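Local coordinates for malonyl CoA-acyl carrier protein transacylase (Staphylococcus aureus, PDB 3IM9), which transfers the malonyl group from malonyl-CoA to holo-acyl carrier protein, supplying malonyl-ACP for bacterial fatty acid biosynthesis, at residues A[283-288]-A[300-304]; A[40-44]-A[111-115]; A[23-28]-A[56-60]; A[164-170]-A[260-264]. All coordinates share one frame. Numbering follows the deposited sequence.

Along the chain, contacts 2 and 3 come first and their segments alternate, in the order 23-28, 40-44, 56-60, 111-115; contact 4 closes next and contact 1 last. Contacts 2 and 3 lie about 17 Å apart between centres and are joined by Leu41 of contact 2, which packs on Ala27 and Met56 of contact 3. Contact 3 meets contact 1 where Met26 packs on Pro283, and contact 1 meets contact 4 where Leu287 packs on Phe263. A chain of packing thus runs from the helical periphery through the edge of the parallel sheet 92-95, 11-16, 275-281, 299-303 to the mixed sheet. Contact 4, beside the presumed active site, has its centre about 28 Å from those of contacts 2 and 3.

Contact 1: residues A[283-288]-A[300-304]; sequences PGKVLS and LTSIQ
Residues 300-303 make up nearly all of edge strand 299-303 in the parallel sheet, and Gln304 follows it; 283-288 runs from a loop into the first turn of helix 286-294, with Lys285 as N-cap. They pass in opposite directions, CA of Ser288 6.2 Å from CA of Leu300, CA of Lys285 6.1 Å from CA of Ser302, and CA of Pro283 5.1 Å from CA of Gln304. Leu300 (chi1 m, chi2 t) lays CD1 3.4 Å from Ser288 O, with the two CB atoms 4.4 Å apart. Thr301 turns its CB away and bonds through OG1 to His277, while Ser288 OG is held by Glu280 of the neighbouring strand. Ser302, chi1 t, points back at the loop: one water bridges the gap, 2.7 Å from both Ser302 OG and Gly284 O, donating to the carbonyl. Ile303 faces the other side of the strand, against Ile279. Gln304 (chi1 m, chi2 t) folds its side chain over Gly284, whose phi of 76° and psi of 179° carry the loop past it, and lies beside the aliphatic part of Lys285. This is the packing of helix start on returning strand in a right-handed beta-alpha-beta crossover, here 275-281, 286-294, 299-303.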
loop_
_atom_site.group_PDB
_atom_site.type_symbol
_atom_site.label_atom_id
_atom_site.label_comp_id
_atom_site.label_asym_id
_atom_site.label_seq_id
_atom_site.Cartn_x
_atom_site.Cartn_y
_atom_site.Cartn_z
ATOM N N PRO A 283 0.001 -7.356 -8.438
ATOM C CA PRO A 283 -1.200 -7.929 -8.889
ATOM C C PRO A 283 -2.293 -6.859 -8.955
ATOM O O PRO A 283 -2.292 -5.887 -8.164
ATOM C CB PRO A 283 -1.594 -8.903 -7.749
ATOM C CG PRO A 283 -1.029 -8.371 -6.468
ATOM C CD PRO A 283 0.270 -7.613 -7.001
ATOM N N GLY A 284 -3.197 -7.010 -9.953
ATOM C CA GLY A 284 -4.257 -6.031 -10.102
ATOM C C GLY A 284 -3.824 -4.701 -10.719
ATOM O O GLY A 284 -2.639 -4.502 -11.018
ATOM N N LYS A 285 -4.773 -3.791 -10.881
ATOM C CA LYS A 285 -4.456 -2.453 -11.345
ATOM C C LYS A 285 -5.230 -1.457 -10.502
ATOM O O LYS A 285 -5.744 -0.465 -11.018
ATOM C CB LYS A 285 -4.823 -2.294 -12.821
ATOM C CG LYS A 285 -6.018 -3.126 -13.257
ATOM C CD LYS A 285 -6.022 -3.340 -14.762
ATOM C CE LYS A 285 -7.133 -2.547 -15.429
ATOM N NZ LYS A 285 -7.076 -2.651 -16.914
ATOM N N VAL A 286 -5.325 -1.724 -9.201
ATOM C CA VAL A 286 -6.149 -0.878 -8.361
ATOM C C VAL A 286 -5.603 0.539 -8.264
ATOM O O VAL A 286 -6.374 1.504 -8.332
ATOM C CB VAL A 286 -6.199 -1.469 -6.918
ATOM C CG1 VAL A 286 -7.026 -0.550 -5.951
ATOM C CG2 VAL A 286 -6.745 -2.890 -6.917
ATOM N N LEU A 287 -4.294 0.696 -8.150
ATOM C CA LEU A 287 -3.782 2.114 -7.978
ATOM C C LEU A 287 -3.973 2.873 -9.321
ATOM O O LEU A 287 -4.208 4.088 -9.292
ATOM C CB LEU A 287 -2.322 2.161 -7.528
ATOM C CG LEU A 287 -2.008 1.456 -6.173
ATOM C CD1 LEU A 287 -0.497 1.737 -5.865
ATOM C CD2 LEU A 287 -2.933 1.937 -5.084
ATOM N N SER A 288 -3.851 2.160 -10.440
ATOM C CA SER A 288 -4.048 2.803 -11.733
ATOM C C SER A 288 -5.449 3.333 -11.797
ATOM O O SER A 288 -5.690 4.477 -12.247
ATOM C CB SER A 288 -3.761 1.820 -12.899
ATOM O OG SER A 288 -2.436 1.288 -12.870
ATOM N N LEU A 300 -0.814 5.641 -17.687
ATOM C CA LEU A 300 -0.822 4.570 -16.691
ATOM C C LEU A 300 -0.409 3.281 -17.337
ATOM O O LEU A 300 -0.947 2.926 -18.395
ATOM C CB LEU A 300 -2.257 4.445 -16.097
ATOM C CG LEU A 300 -2.730 5.716 -15.351
ATOM C CD1 LEU A 300 -4.264 5.703 -15.082
ATOM C CD2 LEU A 300 -1.857 6.045 -14.125
ATOM N N THR A 301 0.599 2.622 -16.787
ATOM C CA THR A 301 1.003 1.306 -17.197
ATOM C C THR A 301 0.859 0.340 -16.037
ATOM O O THR A 301 1.224 0.702 -14.915
ATOM C CB THR A 301 2.483 1.334 -17.648
ATOM O OG1 THR A 301 2.560 2.196 -18.827
ATOM C CG2 THR A 301 2.972 -0.100 -17.989
ATOM N N SER A 302 0.339 -0.875 -16.312
ATOM C CA SER A 302 0.253 -1.875 -15.239
ATOM C C SER A 302 1.126 -3.076 -15.620
ATOM O O SER A 302 0.965 -3.593 -16.764
ATOM C CB SER A 302 -1.221 -2.332 -15.029
ATOM O OG SER A 302 -1.242 -3.572 -14.317
ATOM N N ILE A 303 1.991 -3.518 -14.699
ATOM C CA ILE A 303 2.830 -4.729 -14.826
ATOM C C ILE A 303 2.351 -5.747 -13.817
ATOM O O ILE A 303 2.543 -5.527 -12.600
ATOM C CB ILE A 303 4.359 -4.435 -14.639
ATOM C CG1 ILE A 303 4.784 -3.283 -15.540
ATOM C CG2 ILE A 303 5.215 -5.699 -14.814
ATOM C CD1 ILE A 303 4.742 -3.568 -16.945
ATOM N N GLN A 304 1.691 -6.793 -14.314
ATOM C CA GLN A 304 1.060 -7.821 -13.434
ATOM C C GLN A 304 1.668 -9.208 -13.676
ATOM O O GLN A 304 1.783 -10.005 -12.745
ATOM C CB GLN A 304 -0.453 -7.892 -13.673
ATOM C CG GLN A 304 -1.196 -6.622 -13.334
ATOM C CD GLN A 304 -2.650 -6.726 -13.643
ATOM O OE1 GLN A 304 -3.254 -5.798 -14.209
ATOM N NE2 GLN A 304 -3.245 -7.769 -13.200
HETATM O O HOH W 1 -0.179 -3.683 -11.810
#

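Contact 2: residues A[40-44]-A[111-115]; sequences ILTSA and SFEDA
Two helices meet here mainly through one aromatic side chain: Phe112, in the first turn of helix 112-128, is set against a single turn of helix 35-47, an apolar helix-helix packing at the periphery of the acyltransferase fold. Both backbones are regular helix, apart from Ser111, the N-cap. The closest CA pairs are Ile40 with Phe112 at 7.6 Å and Ser43 with Glu113 at 6.9 Å. Phe112 takes chi1 t and chi2 72°, which sends its ring across the gap. Ile40 (chi1 m, chi2 m) covers one face of it: CG2 sits 3.7 Å from the ring centroid, 13° off the normal, a CH-pi contact, and 3.7 Å from Phe112 CZ. Leu41 points away and touches Ala27, Leu53 and Met56. Three residues on from Ile40, Ser43 (chi1 t) brings OG near the plane of the ring, 3.8 Å from Phe112 CD2, and also 3.3 Å from Glu113 CG. Ala44, whose N bonds to Ile40 O at 3.0 Å, adds CB at 4.0 Å from Phe112 CZ. Helix 67-84 touches the same ring with Thr76 and Ser79. The second helix is started by its N-cap: Ser111, chi1 p, accepts through OG from Asp114 N at 3.2 Å.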
loop_
_atom_site.group_PDB
_atom_site.type_symbol
_atom_site.label_atom_id
_atom_site.label_comp_id
_atom_site.label_asym_id
_atom_site.label_seq_id
_atom_site.Cartn_x
_atom_site.Cartn_y
_atom_site.Cartn_z
ATOM N N ILE A 40 13.812 -13.890 -5.999
ATOM C CA ILE A 40 13.019 -13.214 -4.994
ATOM C C ILE A 40 12.035 -14.189 -4.375
ATOM O O ILE A 40 11.896 -14.289 -3.145
ATOM C CB ILE A 40 12.281 -12.006 -5.577
ATOM C CG1 ILE A 40 13.239 -10.879 -6.059
ATOM C CG2 ILE A 40 11.278 -11.410 -4.557
ATOM C CD1 ILE A 40 14.141 -10.316 -4.942
ATOM N N LEU A 41 11.320 -14.944 -5.234
ATOM C CA LEU A 41 10.311 -15.872 -4.672
ATOM C C LEU A 41 10.942 -16.915 -3.763
ATOM O O LEU A 41 10.399 -17.246 -2.733
ATOM C CB LEU A 41 9.573 -16.519 -5.895
ATOM C CG LEU A 41 8.707 -15.503 -6.588
ATOM C CD1 LEU A 41 8.400 -15.977 -8.018
ATOM C CD2 LEU A 41 7.292 -15.368 -5.896
ATOM N N THR A 42 12.102 -17.452 -4.152
ATOM C CA THR A 42 12.794 -18.447 -3.337
ATOM C C THR A 42 13.397 -17.793 -2.102
ATOM O O THR A 42 13.364 -18.429 -1.036
ATOM C CB THR A 42 13.953 -19.060 -4.144
ATOM O OG1 THR A 42 13.411 -19.828 -5.236
ATOM C CG2 THR A 42 14.794 -19.968 -3.305
ATOM N N SER A 43 13.766 -16.514 -2.193
ATOM C CA SER A 43 14.242 -15.841 -0.955
ATOM C C SER A 43 13.147 -15.784 0.077
ATOM O O SER A 43 13.348 -16.061 1.231
ATOM C CB SER A 43 14.761 -14.456 -1.268
ATOM O OG SER A 43 15.222 -13.771 -0.101
ATOM N N ALA A 44 11.952 -15.401 -0.377
ATOM C CA ALA A 44 10.797 -15.297 0.538
ATOM C C ALA A 44 10.501 -16.690 1.119
ATOM O O ALA A 44 10.250 -16.861 2.318
ATOM C CB ALA A 44 9.580 -14.791 -0.255
ATOM N N SER A 111 16.776 -3.998 1.960
ATOM C CA SER A 111 16.935 -5.164 1.075
ATOM C C SER A 111 15.593 -5.968 1.072
ATOM O O SER A 111 14.792 -5.859 2.079
ATOM C CB SER A 111 18.061 -6.106 1.548
ATOM O OG SER A 111 17.741 -6.753 2.790
ATOM N N PHE A 112 15.400 -6.801 0.049
ATOM C CA PHE A 112 14.152 -7.553 0.023
ATOM C C PHE A 112 14.064 -8.452 1.265
ATOM O O PHE A 112 12.991 -8.584 1.859
ATOM C CB PHE A 112 14.104 -8.456 -1.240
ATOM C CG PHE A 112 12.919 -9.359 -1.217
ATOM C CD1 PHE A 112 11.595 -8.811 -1.425
ATOM C CD2 PHE A 112 13.072 -10.693 -0.845
ATOM C CE1 PHE A 112 10.510 -9.695 -1.275
ATOM C CE2 PHE A 112 11.982 -11.556 -0.749
ATOM C CZ PHE A 112 10.648 -10.999 -0.938
ATOM N N GLU A 113 15.126 -9.171 1.683
ATOM C CA GLU A 113 15.032 -10.105 2.800
ATOM C C GLU A 113 14.743 -9.372 4.084
ATOM O O GLU A 113 13.907 -9.867 4.879
ATOM C CB GLU A 113 16.440 -10.792 3.075
ATOM C CG GLU A 113 16.658 -12.038 2.316
ATOM C CD GLU A 113 18.090 -12.584 2.566
ATOM O OE1 GLU A 113 19.071 -11.852 2.255
ATOM O OE2 GLU A 113 18.155 -13.745 3.051
ATOM N N ASP A 114 15.299 -8.165 4.261
ATOM C CA ASP A 114 14.979 -7.388 5.493
ATOM C C ASP A 114 13.468 -6.971 5.394
ATOM O O ASP A 114 12.732 -7.098 6.404
ATOM C CB ASP A 114 15.809 -6.087 5.613
ATOM C CG ASP A 114 17.294 -6.360 5.905
ATOM O OD1 ASP A 114 17.678 -7.506 6.073
ATOM O OD2 ASP A 114 17.994 -5.321 6.032
ATOM N N ALA A 115 13.059 -6.411 4.258
ATOM C CA ALA A 115 11.637 -5.918 4.102
ATOM C C ALA A 115 10.626 -7.020 4.227
ATOM O O ALA A 115 9.552 -6.817 4.821
ATOM C CB ALA A 115 11.504 -5.276 2.770
#

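Contact 3: residues A[23-28]-A[56-60]; sequences KVGMAQ and MFTDE
Met56 supplies the apolar centre: CB lies 3.9 Å from Met26 CG, and CE reaches 3.7 Å from Ala27 CB. The motif is two overlapping type II beta turns, Lys23 to Met26 and Gly25 to Gln28, laid on the C-terminal end of helix 52-57; His77 of helix 67-84 touches Met26, Ala27 and Met56. Set the CA atoms of Gly25 and Phe57 4.0 Å apart, those of Met26 and Met56 5.7 Å. The turns close through Met26 N to Lys23 O and Gln28 N to Gly25 O, both 3.0 Å. Phe57, chi1 m, swings its ring under the second turn: Gln28 CA makes a CH-pi contact, 3.9 Å from the centroid, and Met26 O lies near the ring plane, 3.3 Å from CD1. Farther out, Val24 CG1 sits 3.6 Å from Phe57 O and CG2 4.0 Å from Asp59 CB. A CB on Gly25 (phi 109°, psi -10°) would jam against Val24 O. Its CA approaches Phe57 O at 3.4 Å, while Gly25 N donates to Met56 O at 2.8 Å, 159° at the hydrogen.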
loop_
_atom_site.group_PDB
_atom_site.type_symbol
_atom_site.label_atom_id
_atom_site.label_comp_id
_atom_site.label_asym_id
_atom_site.label_seq_id
_atom_site.Cartn_x
_atom_site.Cartn_y
_atom_site.Cartn_z
ATOM N N LYS A 23 -4.446 -11.910 -5.066
ATOM C CA LYS A 23 -5.318 -12.894 -5.703
ATOM C C LYS A 23 -4.642 -14.215 -5.669
ATOM O O LYS A 23 -3.408 -14.244 -5.873
ATOM C CB LYS A 23 -5.670 -12.518 -7.151
ATOM C CG LYS A 23 -4.495 -12.313 -8.079
ATOM C CD LYS A 23 -5.141 -11.981 -9.502
ATOM C CE LYS A 23 -4.181 -12.281 -10.655
ATOM N NZ LYS A 23 -3.691 -13.736 -10.655
ATOM N N VAL A 24 -5.422 -15.290 -5.407
ATOM C CA VAL A 24 -4.857 -16.608 -5.486
ATOM C C VAL A 24 -4.353 -16.848 -6.904
ATOM O O VAL A 24 -5.010 -16.555 -7.924
ATOM C CB VAL A 24 -5.826 -17.708 -5.066
ATOM C CG1 VAL A 24 -5.075 -19.065 -5.143
ATOM C CG2 VAL A 24 -6.363 -17.383 -3.674
ATOM N N GLY A 25 -3.098 -17.298 -6.975
ATOM C CA GLY A 25 -2.414 -17.549 -8.247
ATOM C C GLY A 25 -1.326 -16.494 -8.490
ATOM O O GLY A 25 -0.522 -16.620 -9.426
ATOM N N MET A 26 -1.292 -15.443 -7.670
ATOM C CA MET A 26 -0.342 -14.339 -7.873
ATOM C C MET A 26 1.102 -14.838 -7.900
ATOM O O MET A 26 1.554 -15.569 -6.984
ATOM C CB MET A 26 -0.528 -13.252 -6.814
ATOM C CG MET A 26 -0.343 -13.783 -5.372
ATOM S SD MET A 26 -0.913 -12.583 -4.100
ATOM C CE MET A 26 0.428 -11.334 -4.179
ATOM N N ALA A 27 1.793 -14.428 -8.990
ATOM C CA ALA A 27 3.222 -14.747 -9.239
ATOM C C ALA A 27 3.441 -16.178 -9.718
ATOM O O ALA A 27 4.629 -16.523 -9.934
ATOM C CB ALA A 27 4.132 -14.363 -7.995
ATOM N N GLN A 28 2.378 -16.965 -9.877
ATOM C CA GLN A 28 2.636 -18.382 -10.246
ATOM C C GLN A 28 3.290 -18.452 -11.652
ATOM O O GLN A 28 4.063 -19.367 -11.893
ATOM C CB GLN A 28 1.366 -19.203 -10.070
ATOM C CG GLN A 28 0.462 -18.950 -11.166
ATOM C CD GLN A 28 -0.846 -19.660 -10.909
ATOM O OE1 GLN A 28 -1.863 -19.230 -11.459
ATOM N NE2 GLN A 28 -0.856 -20.683 -9.963
ATOM N N MET A 56 0.460 -18.031 -1.850
ATOM C CA MET A 56 0.286 -17.175 -3.015
ATOM C C MET A 56 -0.387 -17.934 -4.212
ATOM O O MET A 56 -1.269 -17.413 -4.922
ATOM C CB MET A 56 1.629 -16.622 -3.507
ATOM C CG MET A 56 2.149 -15.582 -2.465
ATOM S SD MET A 56 3.847 -15.126 -2.794
ATOM C CE MET A 56 3.671 -14.155 -4.325
ATOM N N PHE A 57 0.079 -19.144 -4.482
ATOM C CA PHE A 57 -0.295 -19.793 -5.732
ATOM C C PHE A 57 -1.570 -20.617 -5.670
ATOM O O PHE A 57 -2.241 -20.624 -6.739
ATOM C CB PHE A 57 0.839 -20.773 -6.202
ATOM C CG PHE A 57 2.210 -20.133 -6.416
ATOM C CD1 PHE A 57 2.437 -18.745 -6.587
ATOM C CD2 PHE A 57 3.340 -21.023 -6.492
ATOM C CE1 PHE A 57 3.756 -18.205 -6.767
ATOM C CE2 PHE A 57 4.602 -20.466 -6.698
ATOM C CZ PHE A 57 4.837 -19.092 -6.862
ATOM N N THR A 58 -1.863 -21.308 -4.571
ATOM C CA THR A 58 -3.030 -22.163 -4.525
ATOM C C THR A 58 -3.878 -21.891 -3.248
ATOM O O THR A 58 -5.097 -22.146 -3.287
ATOM C CB THR A 58 -2.650 -23.654 -4.596
ATOM O OG1 THR A 58 -1.578 -23.942 -3.725
ATOM C CG2 THR A 58 -2.082 -23.945 -5.978
ATOM N N ASP A 59 -3.280 -21.413 -2.149
ATOM C CA ASP A 59 -3.944 -21.041 -0.896
ATOM C C ASP A 59 -4.966 -22.094 -0.436
ATOM O O ASP A 59 -6.147 -21.781 -0.222
ATOM C CB ASP A 59 -4.601 -19.712 -1.014
ATOM C CG ASP A 59 -4.944 -19.146 0.353
ATOM O OD1 ASP A 59 -5.827 -18.224 0.381
ATOM O OD2 ASP A 59 -4.332 -19.572 1.350
ATOM N N GLU A 60 -4.470 -23.287 -0.203
ATOM C CA GLU A 60 -5.431 -24.350 0.157
ATOM C C GLU A 60 -6.032 -24.075 1.571
ATOM O O GLU A 60 -7.121 -24.638 1.850
ATOM C CB GLU A 60 -4.740 -25.697 0.122
ATOM C CG GLU A 60 -3.731 -25.819 1.229
ATOM C CD GLU A 60 -3.114 -27.263 1.471
ATOM O OE1 GLU A 60 -3.658 -28.283 0.951
ATOM O OE2 GLU A 60 -2.098 -27.323 2.210
#

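Contact 4: residues A[164-170]-A[260-264]; sequences PANINCP and PVQFI
One peptide oxygen marks where strand turns to helix: Ile167 O accepts from Ile264 N at 3.1 Å, already within helix 263-272. Before it, in parallel register, Ala165 lies beside Pro260 (CA-CA 4.2 Å) and Asn166 beside Val261 (4.7 Å); beyond it Asn168 lies beside Phe263 (5.2 Å). Val261 N donates to Ala165 O at 2.6 Å, and Ile167 N to Val261 O at 2.9 Å, straddling the Asn166-Val261 bridge. Gln262, phi -84° and psi 63°, is the centre of an inverse gamma turn and the N-cap of that helix. Strand 162-169 carries two classic bulges, Ala165 and Asn166 facing Val174, Asn168 and Cys169 facing Gln172. This is the edge of the mixed sheet in the acyltransferase fold, where the short, weakly bonded strand 261-262 is outermost. Asn166 and Val261 (chi1 t) share a face, with Asn166 ND2 3.6 Å from Val261 CG2; that valine lies about 4 Å, side chain to side chain, from both Ser97 and His207, the probable active-site residues. On the other face Ile167 CG2 packs 3.7 Å from Ile264 CD1. Asn168 O, left without a polar partner, lies near the plane of the Phe263 ring, 3.3 Å from CD1.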
loop_
_atom_site.group_PDB
_atom_site.type_symbol
_atom_site.label_atom_id
_atom_site.label_comp_id
_atom_site.label_asym_id
_atom_site.label_seq_id
_atom_site.Cartn_x
_atom_site.Cartn_y
_atom_site.Cartn_z
ATOM N N PRO A 164 -10.998 9.190 8.922
ATOM C CA PRO A 164 -10.563 8.866 7.537
ATOM C C PRO A 164 -9.221 8.189 7.671
ATOM O O PRO A 164 -8.318 8.625 8.461
ATOM C CB PRO A 164 -10.421 10.273 6.890
ATOM C CG PRO A 164 -11.497 11.157 7.625
ATOM C CD PRO A 164 -11.268 10.659 9.103
ATOM N N ALA A 165 -9.086 7.094 6.929
ATOM C CA ALA A 165 -7.908 6.243 6.992
ATOM C C ALA A 165 -7.185 6.173 5.653
ATOM O O ALA A 165 -5.997 6.482 5.577
ATOM C CB ALA A 165 -8.291 4.846 7.463
ATOM N N ASN A 166 -7.886 5.768 4.594
ATOM C CA ASN A 166 -7.217 5.653 3.321
ATOM C C ASN A 166 -7.912 6.657 2.428
ATOM O O ASN A 166 -9.085 6.538 2.103
ATOM C CB ASN A 166 -7.309 4.216 2.683
ATOM C CG ASN A 166 -6.739 3.095 3.476
ATOM O OD1 ASN A 166 -7.094 1.904 3.159
ATOM N ND2 ASN A 166 -5.864 3.304 4.352
ATOM N N ILE A 167 -7.189 7.702 2.034
ATOM C CA ILE A 167 -7.712 8.792 1.219
ATOM C C ILE A 167 -7.302 8.473 -0.235
ATOM O O ILE A 167 -6.206 8.747 -0.636
ATOM C CB ILE A 167 -7.075 10.136 1.654
ATOM C CG1 ILE A 167 -7.213 10.369 3.191
ATOM C CG2 ILE A 167 -7.777 11.237 0.912
ATOM C CD1 ILE A 167 -8.532 10.267 3.789
ATOM N N ASN A 168 -8.163 7.753 -0.909
ATOM C CA ASN A 168 -7.793 7.028 -2.151
ATOM C C ASN A 168 -7.996 7.792 -3.429
ATOM O O ASN A 168 -7.075 7.842 -4.238
ATOM C CB ASN A 168 -8.504 5.654 -2.188
ATOM C CG ASN A 168 -7.960 4.707 -1.116
ATOM O OD1 ASN A 168 -6.908 4.956 -0.526
ATOM N ND2 ASN A 168 -8.654 3.576 -0.932
ATOM N N CYS A 169 -9.199 8.292 -3.669
ATOM C CA CYS A 169 -9.465 9.113 -4.871
ATOM C C CYS A 169 -10.743 9.865 -4.586
ATOM O O CYS A 169 -11.428 9.602 -3.610
ATOM C CB CYS A 169 -9.577 8.256 -6.139
ATOM S SG CYS A 169 -11.001 7.140 -6.201
ATOM N N PRO A 170 -11.071 10.859 -5.378
ATOM C CA PRO A 170 -12.381 11.505 -5.203
ATOM C C PRO A 170 -13.471 10.489 -5.207
ATOM O O PRO A 170 -13.566 9.627 -6.150
ATOM C CB PRO A 170 -12.477 12.377 -6.476
ATOM C CG PRO A 170 -11.067 12.758 -6.738
ATOM C CD PRO A 170 -10.309 11.399 -6.538
ATOM N N PRO A 260 -3.495 8.370 8.479
ATOM C CA PRO A 260 -4.204 8.113 7.212
ATOM C C PRO A 260 -3.197 7.998 6.048
ATOM O O PRO A 260 -2.137 8.659 6.060
ATOM C CB PRO A 260 -5.116 9.335 6.999
ATOM C CG PRO A 260 -4.888 10.187 8.207
ATOM C CD PRO A 260 -3.875 9.645 9.118
ATOM N N VAL A 261 -3.534 7.153 5.066
ATOM C CA VAL A 261 -2.765 7.036 3.811
ATOM C C VAL A 261 -3.166 8.130 2.900
ATOM O O VAL A 261 -4.312 8.168 2.428
ATOM C CB VAL A 261 -3.021 5.637 3.186
ATOM C CG1 VAL A 261 -2.308 5.545 1.825
ATOM C CG2 VAL A 261 -2.463 4.520 4.108
ATOM N N GLN A 262 -2.240 9.063 2.681
ATOM C CA GLN A 262 -2.532 10.235 1.840
ATOM C C GLN A 262 -2.349 9.955 0.379
ATOM O O GLN A 262 -1.455 10.528 -0.272
ATOM C CB GLN A 262 -1.667 11.431 2.321
ATOM C CG GLN A 262 -1.895 11.748 3.808
ATOM C CD GLN A 262 -3.213 12.459 4.051
ATOM O OE1 GLN A 262 -3.983 12.790 3.153
ATOM N NE2 GLN A 262 -3.534 12.615 5.349
ATOM N N PHE A 263 -3.125 9.032 -0.200
ATOM C CA PHE A 263 -2.855 8.676 -1.599
ATOM C C PHE A 263 -3.178 9.765 -2.589
ATOM O O PHE A 263 -2.382 9.939 -3.532
ATOM C CB PHE A 263 -3.580 7.348 -1.950
ATOM C CG PHE A 263 -3.101 6.777 -3.286
ATOM C CD1 PHE A 263 -3.872 6.987 -4.411
ATOM C CD2 PHE A 263 -1.895 6.121 -3.342
ATOM C CE1 PHE A 263 -3.416 6.528 -5.682
ATOM C CE2 PHE A 263 -1.413 5.572 -4.582
ATOM C CZ PHE A 263 -2.191 5.789 -5.763
ATOM N N ILE A 264 -4.282 10.482 -2.381
ATOM C CA ILE A 264 -4.599 11.595 -3.318
ATOM C C ILE A 264 -3.454 12.632 -3.251
ATOM O O ILE A 264 -2.935 13.003 -4.325
ATOM C CB ILE A 264 -5.943 12.250 -2.969
ATOM C CG1 ILE A 264 -7.063 11.224 -3.248
ATOM C CG2 ILE A 264 -6.212 13.492 -3.845
ATOM C CD1 ILE A 264 -8.411 11.779 -2.729
#